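Local coordinates for putative uncharacterized protein (Pyrococcus furiosus, PDB 3UFC), which probably binds CRISPR RNA as a member of the Cas6 family, whose relatives process such RNA in antiviral defence, at residues 135-139 with 148-152; 23-27 with 102-106; 50-55 with 230-236. All blocks are in the same frame, centred on the assembly; numbering follows the deposited sequence.

The centre of contact 3 (50-55 with 230-236) lies about 3 Å from the centre of the chain, and this contact joins the two ferredoxin-like halves through the glycine-rich loop of the C-terminal half. Contacts 1 and 2 flank it, their centres about 16 Å and 15 Å from its own, and about 25 Å from each other. Both touch it directly. V135 CG2 of contact 1 packs on F234 CD2 at 3.6 Å. From contact 2, N23 ND2 reaches L232 O at 2.9 Å, a probable hydrogen bond, while L26 CD2 lies 3.6 Å from F54 CE2. Contact 1 is nested within the loop that contact 3 closes, whereas contacts 2 and 3 interleave along the chain. No RNA or other ligand marks a site here.

Contact 1 of 3, residues 135-139 with 148-152; sequences VVRTV and HWDLY
R137 lies across from D150 and reaches diagonally to H148, on the face of this antiparallel hairpin that also carries those two residues. R137 CB starts 3.4 Å from W149 O. The first torsion (chi1 -54°) sets CG anti to the carbonyl carbon, after which the chain runs beside D150, both side chains pointing the same way, and bends at chi2 and chi3. CD passes D150 OD2, and R137 NE comes to 3.6 Å from H148 ND1. The guanidinium then has two partners. NH1 forms a salt bridge with D150 OD2 at 2.5 Å, although the position of that oxygen is uncertain. NH2 donates to H148 ND1 at 2.7 Å, meeting the imidazole at its edge and in its plane; the bond is noticeably bent, with 132° at the hydrogen. The guanidinium and imidazole planes stand 89° apart, and H148 CB lies over one guanidinium face, 3.2 Å above the plane and near the rim. Behind these groups the backbones are joined by the hydrogen-bonded pair T138 and W149: T138 N to W149 O is 2.9 Å and W149 N to T138 O is 2.8 Å. On the other face, T138 CG2 meets L151 CD1 at 3.9 Å, with L157 and helix 158-174 packed against this apolar side. D150 OD1 receives the backbone N-H of R203, so the carboxylate is held by strand 200-213 and probably also pairs with the arginine, which probably limits rotation of the guanidinium. H148 ND1, as the acceptor from R137 NH2, would carry no proton in this arrangement.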
ATOM      1  N   VAL A 135      -0.011  -4.226   7.388  1.00 21.63           N
ATOM      2  CA  VAL A 135      -0.537  -5.526   7.783  1.00 20.99           C
ATOM      3  C   VAL A 135       0.595  -6.475   8.171  1.00 21.44           C
ATOM      4  O   VAL A 135       1.545  -6.669   7.415  1.00 19.33           O
ATOM      5  CB  VAL A 135      -1.336  -6.168   6.624  1.00 22.07           C
ATOM      6  CG1 VAL A 135      -1.867  -7.544   7.044  1.00 22.69           C
ATOM      7  CG2 VAL A 135      -2.498  -5.253   6.222  1.00 19.52           C
ATOM      8  N   VAL A 136       0.492  -7.046   9.366  1.00 22.00           N
ATOM      9  CA  VAL A 136       1.481  -7.997   9.860  1.00 22.04           C
ATOM     10  C   VAL A 136       0.687  -9.111  10.521  1.00 26.08           C
ATOM     11  O   VAL A 136      -0.063  -8.871  11.470  1.00 24.12           O
ATOM     12  CB  VAL A 136       2.424  -7.363  10.906  1.00 22.70           C
ATOM     13  CG1 VAL A 136       3.420  -8.410  11.399  1.00 20.16           C
ATOM     14  CG2 VAL A 136       3.171  -6.168  10.294  1.00 19.44           C
ATOM     15  N   ARG A 137       0.853 -10.330  10.025  1.00 28.62           N
ATOM     16  CA  ARG A 137       0.096 -11.451  10.562  1.00 33.42           C
ATOM     17  C   ARG A 137       0.925 -12.610  11.090  1.00 34.74           C
ATOM     18  O   ARG A 137       2.129 -12.708  10.849  1.00 33.08           O
ATOM     19  CB  ARG A 137      -0.858 -11.972   9.488  1.00 34.96           C
ATOM     20  CG  ARG A 137      -1.747 -10.897   8.901  1.00 38.86           C
ATOM     21  CD  ARG A 137      -1.678 -10.898   7.388  1.00 43.23           C
ATOM     22  NE  ARG A 137      -2.451 -11.973   6.776  1.00 44.55           N
ATOM     23  CZ  ARG A 137      -3.779 -12.024   6.757  1.00 47.96           C
ATOM     24  NH1 ARG A 137      -4.494 -11.064   7.322  1.00 49.19           N
ATOM     25  NH2 ARG A 137      -4.398 -13.028   6.152  1.00 48.19           N
ATOM     26  N   THR A 138       0.248 -13.485  11.824  1.00 36.70           N
ATOM     27  CA  THR A 138       0.857 -14.677  12.385  1.00 40.10           C
ATOM     28  C   THR A 138      -0.211 -15.765  12.292  1.00 43.34           C
ATOM     29  O   THR A 138      -1.348 -15.487  11.913  1.00 42.25           O
ATOM     30  CB  THR A 138       1.281 -14.464  13.854  1.00 39.10           C
ATOM     31  OG1 THR A 138       1.953 -15.636  14.328  1.00 41.44           O
ATOM     32  CG2 THR A 138       0.079 -14.181  14.729  1.00 37.69           C
ATOM     33  N   VAL A 139       0.149 -16.997  12.623  1.00 47.89           N
ATOM     34  CA  VAL A 139      -0.803 -18.098  12.553  1.00 53.43           C
ATOM     35  C   VAL A 139      -1.311 -18.520  13.927  1.00 57.27           C
ATOM     36  O   VAL A 139      -0.523 -18.805  14.827  1.00 57.94           O
ATOM     37  CB  VAL A 139      -0.174 -19.329  11.859  1.00 53.14           C
ATOM     38  CG1 VAL A 139      -1.129 -20.509  11.919  1.00 54.30           C
ATOM     39  CG2 VAL A 139       0.153 -18.997  10.414  1.00 53.34           C
ATOM     40  N   HIS A 148      -5.298 -16.987   9.838  1.00 57.73           N
ATOM     41  CA  HIS A 148      -4.368 -15.879   9.975  1.00 53.90           C
ATOM     42  C   HIS A 148      -4.857 -14.925  11.048  1.00 49.96           C
ATOM     43  O   HIS A 148      -6.055 -14.681  11.182  1.00 48.81           O
ATOM     44  CB  HIS A 148      -4.209 -15.144   8.644  1.00 57.02           C
ATOM     45  CG  HIS A 148      -3.363 -15.878   7.650  1.00 59.90           C
ATOM     46  ND1 HIS A 148      -3.177 -15.438   6.357  1.00 62.28           N
ATOM     47  CD2 HIS A 148      -2.642 -17.019   7.765  1.00 61.24           C
ATOM     48  CE1 HIS A 148      -2.379 -16.275   5.719  1.00 62.77           C
ATOM     49  NE2 HIS A 148      -2.040 -17.244   6.551  1.00 62.46           N
ATOM     50  N   TRP A 149      -3.918 -14.407  11.827  1.00 44.53           N
ATOM     51  CA  TRP A 149      -4.240 -13.477  12.889  1.00 40.60           C
ATOM     52  C   TRP A 149      -3.479 -12.173  12.653  1.00 37.46           C
ATOM     53  O   TRP A 149      -2.248 -12.159  12.628  1.00 33.11           O
ATOM     54  CB  TRP A 149      -3.869 -14.081  14.243  1.00 42.47           C
ATOM     55  CG  TRP A 149      -4.375 -13.283  15.391  1.00 47.27           C
ATOM     56  CD1 TRP A 149      -3.711 -12.299  16.065  1.00 47.96           C
ATOM     57  CD2 TRP A 149      -5.686 -13.350  15.963  1.00 49.61           C
ATOM     58  NE1 TRP A 149      -4.530 -11.744  17.022  1.00 49.99           N
ATOM     59  CE2 TRP A 149      -5.749 -12.371  16.979  1.00 50.68           C
ATOM     60  CE3 TRP A 149      -6.816 -14.140  15.712  1.00 50.43           C
ATOM     61  CZ2 TRP A 149      -6.899 -12.161  17.747  1.00 51.80           C
ATOM     62  CZ3 TRP A 149      -7.961 -13.930  16.476  1.00 51.77           C
ATOM     63  CH2 TRP A 149      -7.992 -12.947  17.481  1.00 52.00           C
ATOM     64  N   ASP A 150      -4.225 -11.088  12.470  1.00 34.55           N
ATOM     65  CA  ASP A 150      -3.645  -9.771  12.225  1.00 34.03           C
ATOM     66  C   ASP A 150      -3.129  -9.136  13.508  1.00 31.76           C
ATOM     67  O   ASP A 150      -3.844  -9.049  14.511  1.00 31.61           O
ATOM     68  CB  ASP A 150      -4.687  -8.868  11.559  1.00 35.07           C
ATOM     69  CG  ASP A 150      -5.135  -9.406  10.215  1.00 38.29           C
ATOM     70  OD1 ASP A 150      -6.189  -8.976   9.701  1.00 38.74           O
ATOM     71  OD2 ASP A 150      -4.420 -10.269   9.667  1.00 40.35           O
ATOM     72  N   LEU A 151      -1.878  -8.692  13.460  1.00 28.15           N
ATOM     73  CA  LEU A 151      -1.225  -8.080  14.610  1.00 27.41           C
ATOM     74  C   LEU A 151      -1.122  -6.563  14.495  1.00 27.56           C
ATOM     75  O   LEU A 151      -1.209  -6.005  13.400  1.00 24.65           O
ATOM     76  CB  LEU A 151       0.178  -8.670  14.772  1.00 26.89           C
ATOM     77  CG  LEU A 151       0.240 -10.192  14.948  1.00 28.95           C
ATOM     78  CD1 LEU A 151       1.677 -10.668  14.810  1.00 26.63           C
ATOM     79  CD2 LEU A 151      -0.336 -10.579  16.313  1.00 26.68           C
ATOM     80  N   TYR A 152      -0.931  -5.916  15.644  1.00 28.29           N
ATOM     81  CA  TYR A 152      -0.792  -4.465  15.743  1.00 30.96           C
ATOM     82  C   TYR A 152       0.518  -4.186  16.477  1.00 32.24           C
ATOM     83  O   TYR A 152       1.046  -5.063  17.158  1.00 31.95           O
ATOM     84  CB  TYR A 152      -1.954  -3.876  16.537  1.00 30.33           C
ATOM     85  CG  TYR A 152      -3.314  -4.252  16.001  1.00 31.72           C
ATOM     86  CD1 TYR A 152      -3.825  -3.649  14.855  1.00 30.47           C
ATOM     87  CD2 TYR A 152      -4.092  -5.216  16.642  1.00 31.91           C
ATOM     88  CE1 TYR A 152      -5.082  -3.989  14.363  1.00 31.74           C
ATOM     89  CE2 TYR A 152      -5.350  -5.568  16.157  1.00 31.59           C
ATOM     90  CZ  TYR A 152      -5.838  -4.948  15.020  1.00 32.79           C
ATOM     91  OH  TYR A 152      -7.091  -5.264  14.556  1.00 34.64           O
TER
HETATM   92  O   HOH W   1      -2.058  -6.532  10.765  1.00 21.90           O

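Contact 2 of 3, residues 23-27 with 102-106; sequences NYELY and FKIGD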
ATOM      1  N   ASN A  23     -10.392  -1.845  -2.064  1.00 26.64           N
ATOM      2  CA  ASN A  23      -9.066  -2.375  -2.382  1.00 25.46           C
ATOM      3  C   ASN A  23      -8.953  -3.392  -3.507  1.00 25.35           C
ATOM      4  O   ASN A  23      -8.190  -3.187  -4.447  1.00 25.62           O
ATOM      5  CB  ASN A  23      -8.395  -2.929  -1.128  1.00 23.44           C
ATOM      6  CG  ASN A  23      -7.876  -1.833  -0.230  1.00 24.13           C
ATOM      7  OD1 ASN A  23      -8.644  -1.162   0.456  1.00 26.15           O
ATOM      8  ND2 ASN A  23      -6.560  -1.625  -0.249  1.00 22.62           N
ATOM      9  N   TYR A  24      -9.702  -4.486  -3.438  1.00 26.53           N
ATOM     10  CA  TYR A  24      -9.586  -5.494  -4.485  1.00 27.59           C
ATOM     11  C   TYR A  24     -10.023  -4.988  -5.854  1.00 26.48           C
ATOM     12  O   TYR A  24      -9.426  -5.348  -6.871  1.00 26.29           O
ATOM     13  CB  TYR A  24     -10.388  -6.749  -4.131  1.00 29.76           C
ATOM     14  CG  TYR A  24     -10.052  -7.916  -5.024  1.00 32.79           C
ATOM     15  CD1 TYR A  24      -8.795  -8.514  -4.971  1.00 36.57           C
ATOM     16  CD2 TYR A  24     -10.980  -8.414  -5.934  1.00 37.39           C
ATOM     17  CE1 TYR A  24      -8.468  -9.582  -5.803  1.00 39.46           C
ATOM     18  CE2 TYR A  24     -10.664  -9.485  -6.772  1.00 40.19           C
ATOM     19  CZ  TYR A  24      -9.407 -10.063  -6.699  1.00 41.21           C
ATOM     20  OH  TYR A  24      -9.090 -11.125  -7.517  1.00 44.90           O
ATOM     21  N   GLU A  25     -11.065  -4.164  -5.883  1.00 26.39           N
ATOM     22  CA  GLU A  25     -11.562  -3.613  -7.141  1.00 27.38           C
ATOM     23  C   GLU A  25     -10.527  -2.672  -7.765  1.00 25.80           C
ATOM     24  O   GLU A  25     -10.291  -2.705  -8.972  1.00 25.17           O
ATOM     25  CB  GLU A  25     -12.876  -2.859  -6.910  1.00 28.98           C
ATOM     26  CG  GLU A  25     -13.531  -2.390  -8.204  1.00 35.13           C
ATOM     27  CD  GLU A  25     -14.870  -1.704  -7.987  1.00 38.82           C
ATOM     28  OE1 GLU A  25     -15.549  -1.414  -8.995  1.00 40.05           O
ATOM     29  OE2 GLU A  25     -15.240  -1.450  -6.818  1.00 39.64           O
ATOM     30  N   LEU A  26      -9.911  -1.836  -6.934  1.00 25.31           N
ATOM     31  CA  LEU A  26      -8.892  -0.895  -7.405  1.00 24.12           C
ATOM     32  C   LEU A  26      -7.668  -1.675  -7.893  1.00 24.21           C
ATOM     33  O   LEU A  26      -7.148  -1.435  -8.984  1.00 25.11           O
ATOM     34  CB  LEU A  26      -8.507   0.060  -6.268  1.00 23.28           C
ATOM     35  CG  LEU A  26      -7.425   1.106  -6.552  1.00 25.73           C
ATOM     36  CD1 LEU A  26      -7.739   1.858  -7.846  1.00 26.03           C
ATOM     37  CD2 LEU A  26      -7.351   2.072  -5.371  1.00 25.07           C
ATOM     38  N   TYR A  27      -7.216  -2.613  -7.069  1.00 25.71           N
ATOM     39  CA  TYR A  27      -6.085  -3.478  -7.393  1.00 24.65           C
ATOM     40  C   TYR A  27      -6.294  -4.158  -8.746  1.00 24.39           C
ATOM     41  O   TYR A  27      -5.407  -4.165  -9.600  1.00 24.58           O
ATOM     42  CB  TYR A  27      -5.949  -4.546  -6.301  1.00 24.08           C
ATOM     43  CG  TYR A  27      -5.198  -5.801  -6.702  1.00 24.90           C
ATOM     44  CD1 TYR A  27      -3.814  -5.792  -6.865  1.00 25.67           C
ATOM     45  CD2 TYR A  27      -5.873  -7.013  -6.864  1.00 26.85           C
ATOM     46  CE1 TYR A  27      -3.115  -6.963  -7.173  1.00 26.49           C
ATOM     47  CE2 TYR A  27      -5.185  -8.189  -7.170  1.00 26.44           C
ATOM     48  CZ  TYR A  27      -3.809  -8.155  -7.320  1.00 27.42           C
ATOM     49  OH  TYR A  27      -3.124  -9.313  -7.593  1.00 31.33           O
ATOM     50  N   PHE A 102     -11.388   4.776 -13.865  1.00 37.23           N
ATOM     51  CA  PHE A 102     -11.464   3.854 -12.737  1.00 37.00           C
ATOM     52  C   PHE A 102     -12.878   3.825 -12.180  1.00 37.74           C
ATOM     53  O   PHE A 102     -13.552   4.853 -12.108  1.00 36.68           O
ATOM     54  CB  PHE A 102     -10.498   4.251 -11.612  1.00 35.59           C
ATOM     55  CG  PHE A 102      -9.071   3.847 -11.861  1.00 35.37           C
ATOM     56  CD1 PHE A 102      -8.159   4.751 -12.403  1.00 36.23           C
ATOM     57  CD2 PHE A 102      -8.640   2.556 -11.563  1.00 31.95           C
ATOM     58  CE1 PHE A 102      -6.834   4.372 -12.645  1.00 35.29           C
ATOM     59  CE2 PHE A 102      -7.326   2.169 -11.798  1.00 32.22           C
ATOM     60  CZ  PHE A 102      -6.418   3.078 -12.341  1.00 34.24           C
ATOM     61  N   LYS A 103     -13.319   2.636 -11.785  1.00 38.18           N
ATOM     62  CA  LYS A 103     -14.645   2.446 -11.222  1.00 38.78           C
ATOM     63  C   LYS A 103     -14.506   1.961  -9.781  1.00 38.13           C
ATOM     64  O   LYS A 103     -13.911   0.917  -9.526  1.00 38.07           O
ATOM     65  CB  LYS A 103     -15.408   1.412 -12.054  1.00 42.24           C
ATOM     66  CG  LYS A 103     -16.848   1.182 -11.633  1.00 47.62           C
ATOM     67  CD  LYS A 103     -17.705   2.416 -11.877  1.00 51.63           C
ATOM     68  CE  LYS A 103     -19.182   2.098 -11.692  1.00 53.23           C
ATOM     69  NZ  LYS A 103     -20.045   3.295 -11.898  1.00 55.61           N
ATOM     70  N   ILE A 104     -15.029   2.741  -8.841  1.00 37.44           N
ATOM     71  CA  ILE A 104     -14.984   2.382  -7.428  1.00 37.61           C
ATOM     72  C   ILE A 104     -16.442   2.307  -6.992  1.00 38.95           C
ATOM     73  O   ILE A 104     -17.100   3.336  -6.812  1.00 36.56           O
ATOM     74  CB  ILE A 104     -14.234   3.450  -6.578  1.00 37.73           C
ATOM     75  CG1 ILE A 104     -12.737   3.453  -6.911  1.00 38.55           C
ATOM     76  CG2 ILE A 104     -14.403   3.151  -5.099  1.00 37.59           C
ATOM     77  CD1 ILE A 104     -12.405   3.903  -8.315  1.00 42.98           C
ATOM     78  N   GLY A 105     -16.950   1.089  -6.830  1.00 39.87           N
ATOM     79  CA  GLY A 105     -18.344   0.937  -6.461  1.00 40.96           C
ATOM     80  C   GLY A 105     -19.154   1.444  -7.641  1.00 41.39           C
ATOM     81  O   GLY A 105     -18.952   0.995  -8.768  1.00 40.87           O
ATOM     82  N   ASP A 106     -20.054   2.389  -7.398  1.00 42.53           N
ATOM     83  CA  ASP A 106     -20.871   2.943  -8.474  1.00 44.58           C
ATOM     84  C   ASP A 106     -20.359   4.313  -8.894  1.00 43.72           C
ATOM     85  O   ASP A 106     -21.029   5.035  -9.631  1.00 44.60           O
ATOM     86  CB  ASP A 106     -22.329   3.063  -8.026  1.00 47.70           C
ATOM     87  CG  ASP A 106     -22.938   1.723  -7.669  1.00 50.95           C
ATOM     88  OD1 ASP A 106     -23.020   0.853  -8.561  1.00 53.23           O
ATOM     89  OD2 ASP A 106     -23.328   1.539  -6.496  1.00 53.63           O
TER
HETATM   90  O   HOH W   2     -17.987  -1.423  -9.508  1.00 41.74           O
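E25 points its side chain from the first turn of helix 23-37 straight at the backbone of K103 to G105. Its CG is anti to the backbone N (chi1 -174°) and the chain stays extended beyond it, which carries the carboxylate to the end of strand 101-104. There OE2 accepts from G105 N at 3.1 Å; the bond is nearly straight, 168° at the hydrogen, and comes to the syn side of the oxygen but 29° out of the carboxylate plane. OE1 is turned to K103 O, only 2.9 Å away. These are two acceptors and no bond joins them; Q29 NE2 supplies a donor to K103 O, and a water donates to OE1 as well as to G105 O, the latter at 2.7 Å from the water oxygen. The carboxylate is thus fitted to the turn after the strand, where G105 adopts a positive phi before the chain returns as strand 107-116. Strand 101-104 is an outermost strand added beside 107-116 to the antiparallel sheet of the N-terminal ferredoxin-like domain, and the helix packs on that sheet, its segment axis 8.4 Å from that of the strand and running nearly antiparallel to it. One residue along the helix, L26 approaches F102, bringing CD1 obliquely near the CD2-CE2 bond, with L26 CD1 3.9 Å from F102 CD2. F102 continues under the same helix, touching Q29 and I30 and receiving K33 in a cation-pi contact. K103 leads its long chain the other way, where NZ makes a weak hydrogen bond to D106 O.

Contact 3 of 3, residues 50-55 with 230-236; sequences GYWTFS and TNLGFGM
F54 and W52 take up the tightly packed part of this contact, each covered by backbone of segment 230-236. The G233 backbone covers one face of the F54 ring, and N231 O comes up at the ring's edge, near its plane, with F54 CE1 3.3 Å from N231 O. W52 is used differently. N231 CA sits over a face of the indole in a CH-pi contact, 4.2 Å from the five-membered ring centroid, and N231 CB is 3.3 Å from W52 NE1; the asparagine amide stands 70° from the ring plane. W52 NE1 and N231 ND2 both donate to L45 O, which holds the two groups together. Two hydroxyls tie the backbones. T230 OG1 donates to W52 O at 3.0 Å, and T53 OG1 donates to F234 O at 2.9 Å, from above the carbonyl plane and not along a lone pair. T53 OG1 is aimed this way by a chi1 of 179°, which leaves T53 CG2 facing M236 CG at 3.9 Å. Toward S55 the link is less direct: a water joins G233 O and, weakly, S55 O, which do not bond each other, and M236 SD makes only a van der Waals contact with S55 N. Segment 230-236 contains the second Gly-Phe-Gly of the glycine-rich loop that marks the Cas6 family. It lies against the start of strand 53-59, with Y27 and L26 of helix 23-37 covering N231 and F54, Y80 and S82 of strand 77-83 meeting M236, and L195 and V197 of strand 183-197 receiving F234.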
ATOM      1  N   GLY A  50       4.636  -9.006  -2.731  1.00 25.11           N
ATOM      2  CA  GLY A  50       4.602  -7.557  -2.801  1.00 25.63           C
ATOM      3  C   GLY A  50       5.716  -6.879  -3.565  1.00 25.44           C
ATOM      4  O   GLY A  50       6.627  -6.317  -2.960  1.00 24.70           O
ATOM      5  N   TYR A  51       5.637  -6.924  -4.892  1.00 24.87           N
ATOM      6  CA  TYR A  51       6.636  -6.287  -5.743  1.00 24.97           C
ATOM      7  C   TYR A  51       6.329  -4.803  -5.884  1.00 24.19           C
ATOM      8  O   TYR A  51       7.064  -4.068  -6.543  1.00 25.11           O
ATOM      9  CB  TYR A  51       6.656  -6.924  -7.136  1.00 24.08           C
ATOM     10  CG  TYR A  51       7.375  -8.251  -7.202  1.00 26.36           C
ATOM     11  CD1 TYR A  51       6.799  -9.414  -6.685  1.00 27.84           C
ATOM     12  CD2 TYR A  51       8.632  -8.343  -7.788  1.00 27.25           C
ATOM     13  CE1 TYR A  51       7.471 -10.642  -6.757  1.00 29.35           C
ATOM     14  CE2 TYR A  51       9.308  -9.556  -7.863  1.00 29.97           C
ATOM     15  CZ  TYR A  51       8.724 -10.698  -7.349  1.00 28.62           C
ATOM     16  OH  TYR A  51       9.403 -11.888  -7.436  1.00 31.76           O
ATOM     17  N   TRP A  52       5.237  -4.369  -5.263  1.00 22.85           N
ATOM     18  CA  TRP A  52       4.834  -2.967  -5.317  1.00 21.27           C
ATOM     19  C   TRP A  52       3.789  -2.716  -4.245  1.00 22.92           C
ATOM     20  O   TRP A  52       3.371  -3.642  -3.544  1.00 24.32           O
ATOM     21  CB  TRP A  52       4.241  -2.632  -6.694  1.00 19.39           C
ATOM     22  CG  TRP A  52       2.961  -3.378  -7.001  1.00 21.15           C
ATOM     23  CD1 TRP A  52       2.794  -4.735  -7.053  1.00 22.66           C
ATOM     24  CD2 TRP A  52       1.678  -2.806  -7.303  1.00 20.84           C
ATOM     25  NE1 TRP A  52       1.488  -5.043  -7.369  1.00 22.33           N
ATOM     26  CE2 TRP A  52       0.782  -3.879  -7.528  1.00 22.37           C
ATOM     27  CE3 TRP A  52       1.198  -1.491  -7.404  1.00 20.78           C
ATOM     28  CZ2 TRP A  52      -0.567  -3.676  -7.850  1.00 20.84           C
ATOM     29  CZ3 TRP A  52      -0.146  -1.290  -7.724  1.00 20.63           C
ATOM     30  CH2 TRP A  52      -1.011  -2.382  -7.943  1.00 20.47           C
ATOM     31  N   THR A  53       3.364  -1.464  -4.124  1.00 21.48           N
ATOM     32  CA  THR A  53       2.350  -1.095  -3.149  1.00 21.80           C
ATOM     33  C   THR A  53       1.589   0.125  -3.644  1.00 22.35           C
ATOM     34  O   THR A  53       2.015   0.788  -4.592  1.00 21.54           O
ATOM     35  CB  THR A  53       2.985  -0.740  -1.777  1.00 20.51           C
ATOM     36  OG1 THR A  53       1.956  -0.368  -0.858  1.00 20.85           O
ATOM     37  CG2 THR A  53       3.951   0.433  -1.908  1.00 19.95           C
ATOM     38  N   PHE A  54       0.445   0.391  -3.028  1.00 21.87           N
ATOM     39  CA  PHE A  54      -0.314   1.585  -3.355  1.00 22.01           C
ATOM     40  C   PHE A  54      -1.073   2.037  -2.122  1.00 22.46           C
ATOM     41  O   PHE A  54      -1.334   1.251  -1.210  1.00 21.94           O
ATOM     42  CB  PHE A  54      -1.232   1.407  -4.587  1.00 20.57           C
ATOM     43  CG  PHE A  54      -2.370   0.423  -4.419  1.00 22.64           C
ATOM     44  CD1 PHE A  54      -2.217  -0.910  -4.794  1.00 22.72           C
ATOM     45  CD2 PHE A  54      -3.627   0.859  -4.004  1.00 22.49           C
ATOM     46  CE1 PHE A  54      -3.307  -1.797  -4.769  1.00 22.83           C
ATOM     47  CE2 PHE A  54      -4.726  -0.016  -3.974  1.00 22.18           C
ATOM     48  CZ  PHE A  54      -4.562  -1.346  -4.360  1.00 23.10           C
ATOM     49  N   SER A  55      -1.381   3.325  -2.082  1.00 22.43           N
ATOM     50  CA  SER A  55      -2.071   3.920  -0.951  1.00 21.96           C
ATOM     51  C   SER A  55      -3.580   3.777  -1.036  1.00 21.75           C
ATOM     52  O   SER A  55      -4.129   3.246  -2.001  1.00 20.78           O
ATOM     53  CB  SER A  55      -1.762   5.411  -0.890  1.00 25.10           C
ATOM     54  OG  SER A  55      -2.456   6.091  -1.936  1.00 24.90           O
ATOM     55  N   THR A 230       0.988  -5.958   0.436  1.00 20.34           N
ATOM     56  CA  THR A 230       1.244  -4.636  -0.126  1.00 20.57           C
ATOM     57  C   THR A 230       0.675  -4.416  -1.528  1.00 21.16           C
ATOM     58  O   THR A 230       0.199  -3.320  -1.837  1.00 21.57           O
ATOM     59  CB  THR A 230       2.766  -4.294  -0.116  1.00 20.05           C
ATOM     60  OG1 THR A 230       3.483  -5.186  -0.982  1.00 17.58           O
ATOM     61  CG2 THR A 230       3.314  -4.416   1.309  1.00 18.10           C
ATOM     62  N   ASN A 231       0.701  -5.451  -2.362  1.00 20.55           N
ATOM     63  CA  ASN A 231       0.190  -5.342  -3.727  1.00 23.22           C
ATOM     64  C   ASN A 231      -1.325  -5.152  -3.769  1.00 24.22           C
ATOM     65  O   ASN A 231      -1.882  -4.775  -4.804  1.00 22.16           O
ATOM     66  CB  ASN A 231       0.589  -6.574  -4.545  1.00 23.97           C
ATOM     67  CG  ASN A 231      -0.016  -7.851  -4.011  1.00 27.23           C
ATOM     68  OD1 ASN A 231       0.040  -8.123  -2.814  1.00 26.36           O
ATOM     69  ND2 ASN A 231      -0.592  -8.654  -4.904  1.00 26.85           N
ATOM     70  N   LEU A 232      -1.990  -5.397  -2.641  1.00 23.58           N
ATOM     71  CA  LEU A 232      -3.437  -5.222  -2.567  1.00 24.08           C
ATOM     72  C   LEU A 232      -3.763  -3.823  -2.056  1.00 23.31           C
ATOM     73  O   LEU A 232      -4.924  -3.501  -1.786  1.00 23.65           O
ATOM     74  CB  LEU A 232      -4.065  -6.271  -1.641  1.00 25.22           C
ATOM     75  CG  LEU A 232      -3.864  -7.733  -2.048  1.00 28.24           C
ATOM     76  CD1 LEU A 232      -4.576  -8.631  -1.040  1.00 29.76           C
ATOM     77  CD2 LEU A 232      -4.408  -7.966  -3.455  1.00 27.13           C
ATOM     78  N   GLY A 233      -2.730  -2.997  -1.911  1.00 22.20           N
ATOM     79  CA  GLY A 233      -2.931  -1.632  -1.454  1.00 19.91           C
ATOM     80  C   GLY A 233      -2.678  -1.399   0.022  1.00 20.70           C
ATOM     81  O   GLY A 233      -3.409  -0.640   0.666  1.00 18.06           O
ATOM     82  N   PHE A 234      -1.633  -2.031   0.554  1.00 18.46           N
ATOM     83  CA  PHE A 234      -1.292  -1.901   1.965  1.00 18.47           C
ATOM     84  C   PHE A 234       0.176  -1.612   2.233  1.00 17.48           C
ATOM     85  O   PHE A 234       1.039  -1.880   1.399  1.00 17.59           O
ATOM     86  CB  PHE A 234      -1.651  -3.190   2.719  1.00 20.11           C
ATOM     87  CG  PHE A 234      -3.123  -3.448   2.808  1.00 20.52           C
ATOM     88  CD1 PHE A 234      -3.782  -4.164   1.810  1.00 22.36           C
ATOM     89  CD2 PHE A 234      -3.858  -2.947   3.876  1.00 20.23           C
ATOM     90  CE1 PHE A 234      -5.166  -4.376   1.875  1.00 21.50           C
ATOM     91  CE2 PHE A 234      -5.240  -3.151   3.954  1.00 22.61           C
ATOM     92  CZ  PHE A 234      -5.893  -3.867   2.949  1.00 22.74           C
ATOM     93  N   GLY A 235       0.440  -1.066   3.416  1.00 17.91           N
ATOM     94  CA  GLY A 235       1.803  -0.808   3.848  1.00 19.21           C
ATOM     95  C   GLY A 235       2.598   0.310   3.211  1.00 18.67           C
ATOM     96  O   GLY A 235       3.798   0.423   3.461  1.00 20.22           O
ATOM     97  N   MET A 236       1.960   1.141   2.399  1.00 19.56           N
ATOM     98  CA  MET A 236       2.701   2.225   1.770  1.00 18.83           C
ATOM     99  C   MET A 236       2.934   3.328   2.786  1.00 19.54           C
ATOM    100  O   MET A 236       2.042   3.660   3.559  1.00 16.74           O
ATOM    101  CB  MET A 236       1.946   2.784   0.564  1.00 18.74           C
ATOM    102  CG  MET A 236       2.801   3.759  -0.244  1.00 21.50           C
ATOM    103  SD  MET A 236       2.028   4.319  -1.769  1.00 20.95           S
ATOM    104  CE  MET A 236       3.364   5.449  -2.394  1.00 16.09           C
TER
HETATM  105  O   HOH W   3      -5.215   1.021  -0.338  1.00 29.24           O